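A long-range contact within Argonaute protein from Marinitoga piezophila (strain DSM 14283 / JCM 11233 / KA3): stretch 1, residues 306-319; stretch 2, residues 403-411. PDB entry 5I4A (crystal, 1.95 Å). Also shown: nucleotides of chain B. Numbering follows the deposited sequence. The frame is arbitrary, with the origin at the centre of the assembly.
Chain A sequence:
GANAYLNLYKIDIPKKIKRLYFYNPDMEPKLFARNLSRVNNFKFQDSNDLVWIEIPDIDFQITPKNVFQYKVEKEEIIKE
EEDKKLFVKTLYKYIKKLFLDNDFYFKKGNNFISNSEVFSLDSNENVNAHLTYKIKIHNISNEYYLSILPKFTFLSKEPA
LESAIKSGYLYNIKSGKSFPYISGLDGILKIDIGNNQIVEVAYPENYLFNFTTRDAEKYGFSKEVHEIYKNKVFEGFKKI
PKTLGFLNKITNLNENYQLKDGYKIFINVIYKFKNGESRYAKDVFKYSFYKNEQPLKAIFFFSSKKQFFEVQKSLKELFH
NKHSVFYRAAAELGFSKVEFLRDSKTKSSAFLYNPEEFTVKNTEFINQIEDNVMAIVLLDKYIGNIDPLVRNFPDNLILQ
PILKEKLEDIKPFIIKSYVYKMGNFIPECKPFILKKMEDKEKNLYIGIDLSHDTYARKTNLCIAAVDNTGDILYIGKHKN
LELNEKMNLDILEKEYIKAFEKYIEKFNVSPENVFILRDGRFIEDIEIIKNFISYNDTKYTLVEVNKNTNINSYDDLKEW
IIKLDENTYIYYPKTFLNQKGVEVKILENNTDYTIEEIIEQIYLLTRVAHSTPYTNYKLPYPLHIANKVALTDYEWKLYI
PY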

ATOM      1  N   LYS A 306     -14.738  36.480  -6.923  1.00 22.48           N
ATOM      2  CA  LYS A 306     -13.810  36.473  -8.051  1.00 30.68           C
ATOM      3  C   LYS A 306     -13.713  35.087  -8.672  1.00 31.11           C
ATOM      4  O   LYS A 306     -13.793  34.937  -9.897  1.00 26.91           O
ATOM      5  N   GLN A 307     -13.545  34.057  -7.838  1.00 29.58           N
ATOM      6  CA  GLN A 307     -13.443  32.697  -8.357  1.00 27.34           C
ATOM      7  C   GLN A 307     -14.684  32.320  -9.154  1.00 24.15           C
ATOM      8  O   GLN A 307     -14.585  31.659 -10.195  1.00 26.99           O
ATOM      9  N   PHE A 308     -15.864  32.734  -8.681  1.00 28.97           N
ATOM     10  CA  PHE A 308     -17.092  32.479  -9.428  1.00 26.54           C
ATOM     11  C   PHE A 308     -17.012  33.078 -10.825  1.00 27.88           C
ATOM     12  O   PHE A 308     -17.311  32.407 -11.821  1.00 24.20           O
ATOM     13  N   PHE A 309     -16.613  34.347 -10.919  1.00 28.44           N
ATOM     14  CA  PHE A 309     -16.560  35.001 -12.221  1.00 32.25           C
ATOM     15  C   PHE A 309     -15.471  34.404 -13.106  1.00 33.59           C
ATOM     16  O   PHE A 309     -15.614  34.390 -14.334  1.00 31.40           O
ATOM     17  N   GLU A 310     -14.394  33.889 -12.505  1.00 41.73           N
ATOM     18  CA  GLU A 310     -13.349  33.236 -13.289  1.00 41.46           C
ATOM     19  C   GLU A 310     -13.875  32.010 -14.024  1.00 37.87           C
ATOM     20  O   GLU A 310     -13.367  31.665 -15.097  1.00 42.65           O
ATOM     21  N   VAL A 311     -14.886  31.341 -13.470  1.00 27.68           N
ATOM     22  CA  VAL A 311     -15.392  30.086 -14.007  1.00 35.07           C
ATOM     23  C   VAL A 311     -16.837  30.202 -14.477  1.00 30.85           C
ATOM     24  O   VAL A 311     -17.472  29.187 -14.765  1.00 28.36           O
ATOM     25  N   GLN A 312     -17.367  31.423 -14.570  1.00 25.72           N
ATOM     26  CA  GLN A 312     -18.789  31.597 -14.859  1.00 26.00           C
ATOM     27  C   GLN A 312     -19.159  31.039 -16.230  1.00 24.65           C
ATOM     28  O   GLN A 312     -20.221  30.426 -16.391  1.00 29.35           O
ATOM     29  N   LYS A 313     -18.294  31.237 -17.229  1.00 22.73           N
ATOM     30  CA  LYS A 313     -18.574  30.711 -18.563  1.00 30.99           C
ATOM     31  C   LYS A 313     -18.704  29.193 -18.535  1.00 29.38           C
ATOM     32  O   LYS A 313     -19.649  28.628 -19.099  1.00 33.01           O
ATOM     33  N   SER A 314     -17.765  28.517 -17.871  1.00 31.98           N
ATOM     34  CA  SER A 314     -17.840  27.064 -17.755  1.00 29.23           C
ATOM     35  C   SER A 314     -19.045  26.640 -16.924  1.00 23.82           C
ATOM     36  O   SER A 314     -19.721  25.659 -17.259  1.00 24.99           O
ATOM     37  N   LEU A 315     -19.324  27.360 -15.835  1.00 22.40           N
ATOM     38  CA  LEU A 315     -20.519  27.077 -15.043  1.00 28.14           C
ATOM     39  C   LEU A 315     -21.777  27.143 -15.900  1.00 25.96           C
ATOM     40  O   LEU A 315     -22.667  26.293 -15.778  1.00 33.28           O
ATOM     41  N   LYS A 316     -21.870  28.151 -16.770  1.00 27.06           N
ATOM     42  CA  LYS A 316     -23.015  28.246 -17.670  1.00 22.23           C
ATOM     43  C   LYS A 316     -23.045  27.075 -18.642  1.00 22.60           C
ATOM     44  O   LYS A 316     -24.090  26.445 -18.836  1.00 26.97           O
ATOM     45  N   GLU A 317     -21.902  26.772 -19.268  1.00 27.38           N
ATOM     46  CA  GLU A 317     -21.846  25.665 -20.219  1.00 28.51           C
ATOM     47  C   GLU A 317     -22.227  24.346 -19.557  1.00 27.29           C
ATOM     48  O   GLU A 317     -22.849  23.485 -20.187  1.00 28.93           O
ATOM     49  N   LEU A 318     -21.865  24.166 -18.285  1.00 28.48           N
ATOM     50  CA  LEU A 318     -22.119  22.895 -17.622  1.00 29.05           C
ATOM     51  C   LEU A 318     -23.534  22.813 -17.061  1.00 30.12           C
ATOM     52  O   LEU A 318     -24.185  21.766 -17.170  1.00 28.09           O
ATOM     53  N   PHE A 319     -24.029  23.895 -16.458  1.00 30.00           N
ATOM     54  CA  PHE A 319     -25.241  23.818 -15.658  1.00 33.50           C
ATOM     55  C   PHE A 319     -26.393  24.685 -16.147  1.00 38.15           C
ATOM     56  O   PHE A 319     -27.531  24.454 -15.720  1.00 35.38           O
ATOM     57  N   LEU A 403     -11.257  20.796  -8.349  1.00 18.71           N
ATOM     58  CA  LEU A 403     -10.316  21.856  -8.677  1.00 26.75           C
ATOM     59  C   LEU A 403     -10.925  22.831  -9.678  1.00 26.71           C
ATOM     60  O   LEU A 403     -11.529  22.422 -10.676  1.00 26.08           O
ATOM     61  N   LYS A 404     -10.763  24.127  -9.400  1.00 23.53           N
ATOM     62  CA  LYS A 404     -11.265  25.165 -10.298  1.00 27.49           C
ATOM     63  C   LYS A 404     -10.743  24.975 -11.716  1.00 25.29           C
ATOM     64  O   LYS A 404     -11.482  25.171 -12.688  1.00 28.60           O
ATOM     65  N   GLU A 405      -9.475  24.572 -11.857  1.00 33.09           N
ATOM     66  CA  GLU A 405      -8.896  24.410 -13.188  1.00 31.44           C
ATOM     67  C   GLU A 405      -9.578  23.299 -13.973  1.00 35.81           C
ATOM     68  O   GLU A 405      -9.669  23.376 -15.202  1.00 32.56           O
ATOM     69  N   LYS A 406     -10.056  22.258 -13.291  1.00 32.11           N
ATOM     70  CA  LYS A 406     -10.741  21.179 -13.992  1.00 27.50           C
ATOM     71  C   LYS A 406     -12.167  21.548 -14.372  1.00 24.50           C
ATOM     72  O   LYS A 406     -12.727  20.934 -15.286  1.00 34.25           O
ATOM     73  N   LEU A 407     -12.764  22.535 -13.703  1.00 31.60           N
ATOM     74  CA  LEU A 407     -14.017  23.098 -14.189  1.00 42.83           C
ATOM     75  C   LEU A 407     -13.784  24.096 -15.315  1.00 46.36           C
ATOM     76  O   LEU A 407     -14.672  24.300 -16.147  1.00 48.88           O
ATOM     77  N   GLU A 408     -12.600  24.708 -15.367  1.00 50.63           N
ATOM     78  CA  GLU A 408     -12.331  25.699 -16.403  1.00 46.55           C
ATOM     79  C   GLU A 408     -12.192  25.051 -17.778  1.00 49.01           C
ATOM     80  O   GLU A 408     -12.660  25.605 -18.779  1.00 47.76           O
ATOM     81  N   ASP A 409     -11.558  23.877 -17.852  1.00 45.36           N
ATOM     82  CA  ASP A 409     -11.248  23.264 -19.139  1.00 54.84           C
ATOM     83  C   ASP A 409     -12.262  22.219 -19.584  1.00 54.07           C
ATOM     84  O   ASP A 409     -12.358  21.952 -20.787  1.00 64.68           O
ATOM     85  N   ILE A 410     -13.007  21.625 -18.652  1.00 51.66           N
ATOM     86  CA  ILE A 410     -14.146  20.765 -18.963  1.00 47.55           C
ATOM     87  C   ILE A 410     -13.730  19.609 -19.867  1.00 44.07           C
ATOM     88  O   ILE A 410     -14.101  19.560 -21.045  1.00 46.42           O
ATOM     89  N   LYS A 411     -12.955  18.674 -19.327  1.00 41.70           N
ATOM     90  CA  LYS A 411     -12.702  17.423 -20.031  1.00 40.53           C
ATOM     91  C   LYS A 411     -13.839  16.456 -19.724  1.00 35.84           C
ATOM     92  O   LYS A 411     -14.094  16.171 -18.548  1.00 27.59           O
TER

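Helix 312-319 crosses helix 404-409 at 63°, with the axes 8.7 Å apart at closest. The backbones come nearest where S314 CA lies 5.8 Å from E408 CA. S314, with its small side chain, sits at this closest point. It points toward the other stretch with chi1 m, and its CB sits 3.1 Å from L407 O. S314 OG lies 3.1 Å from E408 O, a weak hydrogen bond, and 3.2 Å from L407 O, so which oxygen takes the proton is open.

Larger side chains fill the space around it. L407 (m, t) reaches L318 (m, t), with L407 CD2 3.6 Å from L318 CD1. I410 (m, t) follows the helix and has positive phi. Its CD1 packs 3.6 Å from S314 CB and 3.4 Å from E317 OE1, while its CG2 lies 3.9 Å from L318 CD2.

V311 (m) fits between K404 and E408: its CG1 is 4.0 Å from K404 CG and 3.7 Å from E408 CG. The K404 chain, with chi1 off-rotamer at 138°, runs on past Q307 to E310. K404 NZ forms a weak, salt-bridged hydrogen bond with E310 OE1 at 3.5 Å. Water 1 links the pair more closely, donating to E310 OE1 (3.0 Å) and accepting from K404 NZ (2.9 Å).

K406 turns to the nucleotide: K406 NZ hydrogen-bonds A2 of chain B at N7 and OP1, both at 2.8 Å.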

ATOM      1  CB  LYS A 306     -12.427  36.953  -7.607  1.00 29.19           C
ATOM      2  CG  LYS A 306     -11.440  37.086  -8.759  1.00 41.31           C
ATOM      3  CD  LYS A 306     -10.038  36.669  -8.348  1.00 49.95           C
ATOM      4  CE  LYS A 306      -9.161  37.869  -8.040  1.00 55.92           C
ATOM      5  NZ  LYS A 306      -7.766  37.458  -7.710  1.00 64.29           N
ATOM      6  CB  GLN A 307     -13.227  31.711  -7.211  1.00 32.02           C
ATOM      7  CG  GLN A 307     -13.075  30.273  -7.672  1.00 25.76           C
ATOM      8  CD  GLN A 307     -13.402  29.283  -6.580  1.00 22.00           C
ATOM      9  OE1 GLN A 307     -14.517  29.261  -6.065  1.00 24.72           O
ATOM     10  NE2 GLN A 307     -12.431  28.452  -6.223  1.00 23.24           N
ATOM     11  CB  PHE A 308     -18.299  33.044  -8.676  1.00 25.62           C
ATOM     12  CG  PHE A 308     -19.569  33.033  -9.481  1.00 29.72           C
ATOM     13  CD1 PHE A 308     -20.380  31.910  -9.502  1.00 35.51           C
ATOM     14  CD2 PHE A 308     -19.948  34.141 -10.227  1.00 37.11           C
ATOM     15  CE1 PHE A 308     -21.544  31.891 -10.248  1.00 38.19           C
ATOM     16  CE2 PHE A 308     -21.108  34.127 -10.976  1.00 36.02           C
ATOM     17  CZ  PHE A 308     -21.909  33.001 -10.986  1.00 43.15           C
ATOM     18  CB  PHE A 309     -16.360  36.507 -12.042  1.00 23.65           C
ATOM     19  CG  PHE A 309     -17.570  37.213 -11.493  1.00 27.16           C
ATOM     20  CD1 PHE A 309     -18.745  37.272 -12.226  1.00 23.99           C
ATOM     21  CD2 PHE A 309     -17.534  37.820 -10.249  1.00 28.31           C
ATOM     22  CE1 PHE A 309     -19.861  37.919 -11.728  1.00 33.37           C
ATOM     23  CE2 PHE A 309     -18.646  38.471  -9.744  1.00 31.90           C
ATOM     24  CZ  PHE A 309     -19.811  38.520 -10.484  1.00 34.83           C
ATOM     25  CB  GLU A 310     -12.182  32.834 -12.387  1.00 47.19           C
ATOM     26  CG  GLU A 310     -11.416  33.988 -11.768  1.00 62.74           C
ATOM     27  CD  GLU A 310     -10.323  33.508 -10.830  1.00 77.55           C
ATOM     28  OE1 GLU A 310     -10.109  32.279 -10.746  1.00 80.04           O
ATOM     29  OE2 GLU A 310      -9.680  34.354 -10.173  1.00 78.42           O
ATOM     30  CB  VAL A 311     -15.247  28.945 -12.981  1.00 43.04           C
ATOM     31  CG1 VAL A 311     -13.794  28.790 -12.560  1.00 38.70           C
ATOM     32  CG2 VAL A 311     -16.134  29.206 -11.772  1.00 48.74           C
ATOM     33  CB  GLN A 312     -19.162  33.076 -14.764  1.00 24.43           C
ATOM     34  CG  GLN A 312     -20.644  33.351 -14.928  1.00 30.68           C
ATOM     35  CD  GLN A 312     -20.961  34.831 -14.891  1.00 36.22           C
ATOM     36  OE1 GLN A 312     -20.082  35.669 -15.093  1.00 40.26           O
ATOM     37  NE2 GLN A 312     -22.220  35.162 -14.626  1.00 33.58           N
ATOM     38  CB  LYS A 313     -17.479  31.140 -19.539  1.00 33.01           C
ATOM     39  CG  LYS A 313     -17.704  30.653 -20.959  1.00 36.77           C
ATOM     40  CD  LYS A 313     -16.663  31.202 -21.920  1.00 39.38           C
ATOM     41  CE  LYS A 313     -16.937  30.744 -23.346  1.00 50.02           C
ATOM     42  NZ  LYS A 313     -16.854  29.263 -23.485  1.00 53.49           N
ATOM     43  CB  SER A 314     -16.549  26.525 -17.145  1.00 32.42           C
ATOM     44  OG  SER A 314     -15.436  26.815 -17.971  1.00 35.97           O
ATOM     45  CB  LEU A 315     -20.622  28.056 -13.877  1.00 32.07           C
ATOM     46  CG  LEU A 315     -19.651  27.887 -12.710  1.00 29.57           C
ATOM     47  CD1 LEU A 315     -19.878  28.989 -11.688  1.00 24.68           C
ATOM     48  CD2 LEU A 315     -19.810  26.520 -12.070  1.00 30.54           C
ATOM     49  CB  LYS A 316     -22.979  29.569 -18.435  1.00 32.55           C
ATOM     50  CG  LYS A 316     -23.252  30.795 -17.591  1.00 34.98           C
ATOM     51  CD  LYS A 316     -23.418  32.016 -18.477  1.00 38.13           C
ATOM     52  CE  LYS A 316     -24.014  33.183 -17.714  1.00 43.30           C
ATOM     53  NZ  LYS A 316     -24.593  34.181 -18.650  1.00 48.49           N
ATOM     54  CB  GLU A 317     -20.444  25.558 -20.825  1.00 29.74           C
ATOM     55  CG  GLU A 317     -20.073  26.705 -21.747  1.00 45.13           C
ATOM     56  CD  GLU A 317     -18.642  26.612 -22.240  1.00 53.98           C
ATOM     57  OE1 GLU A 317     -17.863  25.832 -21.657  1.00 56.26           O
ATOM     58  OE2 GLU A 317     -18.296  27.318 -23.213  1.00 64.21           O
ATOM     59  CB  LEU A 318     -21.095  22.676 -16.507  1.00 26.41           C
ATOM     60  CG  LEU A 318     -19.732  22.133 -16.952  1.00 31.62           C
ATOM     61  CD1 LEU A 318     -18.749  22.160 -15.801  1.00 30.92           C
ATOM     62  CD2 LEU A 318     -19.890  20.719 -17.490  1.00 32.53           C
ATOM     63  CB  PHE A 319     -24.919  24.177 -14.200  1.00 39.69           C
ATOM     64  CG  PHE A 319     -23.785  23.379 -13.627  1.00 33.35           C
ATOM     65  CD1 PHE A 319     -23.938  22.031 -13.361  1.00 24.65           C
ATOM     66  CD2 PHE A 319     -22.560  23.971 -13.377  1.00 32.00           C
ATOM     67  CE1 PHE A 319     -22.892  21.286 -12.836  1.00 32.31           C
ATOM     68  CE2 PHE A 319     -21.511  23.235 -12.855  1.00 28.80           C
ATOM     69  CZ  PHE A 319     -21.678  21.889 -12.585  1.00 25.98           C
ATOM     70  CB  LEU A 403      -9.024  21.256  -9.232  1.00 27.30           C
ATOM     71  CG  LEU A 403      -8.249  20.382  -8.245  1.00 26.18           C
ATOM     72  CD1 LEU A 403      -7.020  19.774  -8.904  1.00 25.57           C
ATOM     73  CD2 LEU A 403      -7.856  21.197  -7.023  1.00 31.47           C
ATOM     74  CB  LYS A 404     -10.884  26.547  -9.757  1.00 30.69           C
ATOM     75  CG  LYS A 404     -10.408  27.542 -10.814  1.00 42.39           C
ATOM     76  CD  LYS A 404      -9.991  28.874 -10.195  1.00 36.95           C
ATOM     77  CE  LYS A 404      -8.637  28.781  -9.501  1.00 40.80           C
ATOM     78  NZ  LYS A 404      -8.297  30.038  -8.774  1.00 44.92           N
ATOM     79  CB  GLU A 405      -7.392  24.137 -13.099  1.00 44.49           C
ATOM     80  CG  GLU A 405      -6.959  23.226 -11.966  1.00 56.27           C
ATOM     81  CD  GLU A 405      -6.604  23.999 -10.716  1.00 64.17           C
ATOM     82  OE1 GLU A 405      -7.495  24.679 -10.158  1.00 46.70           O
ATOM     83  OE2 GLU A 405      -5.427  23.940 -10.302  1.00 71.33           O
ATOM     84  CB  LYS A 406     -10.722  19.908 -13.143  1.00 32.12           C
ATOM     85  CG  LYS A 406      -9.316  19.371 -12.921  1.00 25.39           C
ATOM     86  CD  LYS A 406      -9.310  18.102 -12.086  1.00 22.93           C
ATOM     87  CE  LYS A 406      -7.885  17.619 -11.847  1.00 21.90           C
ATOM     88  NZ  LYS A 406      -7.844  16.268 -11.220  1.00 23.05           N
ATOM     89  CB  LEU A 407     -14.789  23.771 -13.052  1.00 44.02           C
ATOM     90  CG  LEU A 407     -15.642  22.848 -12.178  1.00 33.93           C
ATOM     91  CD1 LEU A 407     -16.608  23.654 -11.325  1.00 40.22           C
ATOM     92  CD2 LEU A 407     -16.390  21.850 -13.043  1.00 30.16           C
ATOM     93  CB  GLU A 408     -11.072  26.492 -16.056  1.00 47.70           C
ATOM     94  CG  GLU A 408     -11.293  27.622 -15.061  1.00 48.72           C
ATOM     95  CD  GLU A 408      -9.985  28.229 -14.587  1.00 57.12           C
ATOM     96  OE1 GLU A 408      -8.932  27.584 -14.768  1.00 50.79           O
ATOM     97  OE2 GLU A 408     -10.010  29.352 -14.040  1.00 59.55           O
ATOM     98  CB  ASP A 409      -9.847  22.640 -19.106  1.00 62.79           C
ATOM     99  CG  ASP A 409      -8.746  23.661 -19.345  1.00 73.00           C
ATOM    100  OD1 ASP A 409      -8.270  24.268 -18.362  1.00 76.28           O
ATOM    101  OD2 ASP A 409      -8.361  23.861 -20.517  1.00 72.26           O
ATOM    102  CB  ILE A 410     -15.291  21.579 -19.599  1.00 46.31           C
ATOM    103  CG1 ILE A 410     -15.538  22.866 -18.814  1.00 51.64           C
ATOM    104  CG2 ILE A 410     -16.586  20.776 -19.643  1.00 49.86           C
ATOM    105  CD1 ILE A 410     -16.738  23.655 -19.303  1.00 55.64           C
ATOM    106  CB  LYS A 411     -11.362  16.827 -19.622  1.00 37.64           C
ATOM    107  CG  LYS A 411     -10.183  17.755 -19.871  1.00 35.51           C
ATOM    108  CD  LYS A 411      -8.864  17.107 -19.491  1.00 39.04           C
ATOM    109  CE  LYS A 411      -7.707  18.075 -19.683  1.00 42.06           C
ATOM    110  NZ  LYS A 411      -6.409  17.485 -19.260  1.00 43.49           N
TER
ATOM    111  P     A B   2     -10.177  17.178  -8.338  1.00 33.24           P
ATOM    112  OP1   A B   2      -8.803  16.739  -8.677  1.00 32.44           O
ATOM    113  OP2   A B   2     -10.781  18.330  -9.051  1.00 34.42           O
ATOM    114  O5'   A B   2     -11.122  15.912  -8.538  1.00 34.51           O
ATOM    115  C5'   A B   2     -12.502  15.953  -8.203  1.00 32.82           C
ATOM    116  C4'   A B   2     -13.212  14.737  -8.734  1.00 33.07           C
ATOM    117  O4'   A B   2     -13.267  14.817 -10.184  1.00 33.65           O
ATOM    118  C3'   A B   2     -12.519  13.412  -8.457  1.00 33.24           C
ATOM    119  O3'   A B   2     -12.807  12.889  -7.172  1.00 32.25           O
ATOM    120  C2'   A B   2     -12.994  12.537  -9.607  1.00 33.92           C
ATOM    121  O2'   A B   2     -14.318  12.078  -9.384  1.00 33.14           O
ATOM    122  C1'   A B   2     -13.019  13.549 -10.749  1.00 32.53           C
ATOM    123  N9    A B   2     -11.720  13.615 -11.443  1.00 13.84           N
ATOM    124  C8    A B   2     -10.777  14.609 -11.362  1.00 19.60           C
ATOM    125  N7    A B   2      -9.711  14.395 -12.096  1.00 16.46           N
ATOM    126  C5    A B   2      -9.974  13.170 -12.700  1.00 21.91           C
ATOM    127  C6    A B   2      -9.237  12.381 -13.600  1.00 24.10           C
ATOM    128  N6    A B   2      -8.032  12.721 -14.070  1.00 25.36           N
ATOM    129  N1    A B   2      -9.786  11.213 -14.003  1.00 23.42           N
ATOM    130  C2    A B   2     -10.991  10.872 -13.534  1.00 22.75           C
ATOM    131  N3    A B   2     -11.774  11.534 -12.684  1.00 22.17           N
ATOM    132  C4    A B   2     -11.203  12.684 -12.305  1.00 14.12           C
ATOM    133  O5'   U B   1     -10.408  14.262  -3.872  1.00 35.88           O
ATOM    134  C5'   U B   1     -11.426  15.241  -4.055  1.00 34.26           C
ATOM    135  C4'   U B   1     -10.875  16.530  -4.616  1.00 35.16           C
ATOM    136  O4'   U B   1     -10.074  17.189  -3.600  1.00 36.64           O
ATOM    137  C3'   U B   1      -9.982  16.382  -5.846  1.00 35.12           C
ATOM    138  O3'   U B   1     -10.223  17.455  -6.757  1.00 33.71           O
ATOM    139  C2'   U B   1      -8.572  16.495  -5.274  1.00 37.25           C
ATOM    140  O2'   U B   1      -7.614  17.002  -6.181  1.00 37.72           O
ATOM    141  C1'   U B   1      -8.773  17.442  -4.093  1.00 36.13           C
ATOM    142  N1    U B   1      -7.828  17.194  -2.997  1.00 26.95           N
ATOM    143  C2    U B   1      -7.020  18.218  -2.540  1.00 24.20           C
ATOM    144  O2    U B   1      -7.051  19.347  -3.000  1.00 24.01           O
ATOM    145  N3    U B   1      -6.172  17.867  -1.515  1.00 24.43           N
ATOM    146  C4    U B   1      -6.056  16.621  -0.922  1.00 23.54           C
ATOM    147  O4    U B   1      -5.250  16.449  -0.008  1.00 20.07           O
ATOM    148  C5    U B   1      -6.924  15.620  -1.456  1.00 21.60           C
ATOM    149  C6    U B   1      -7.756  15.936  -2.451  1.00 17.76           C
HETATM  150  O   HOH W   1      -9.944  32.244  -7.786  1.00 52.04           O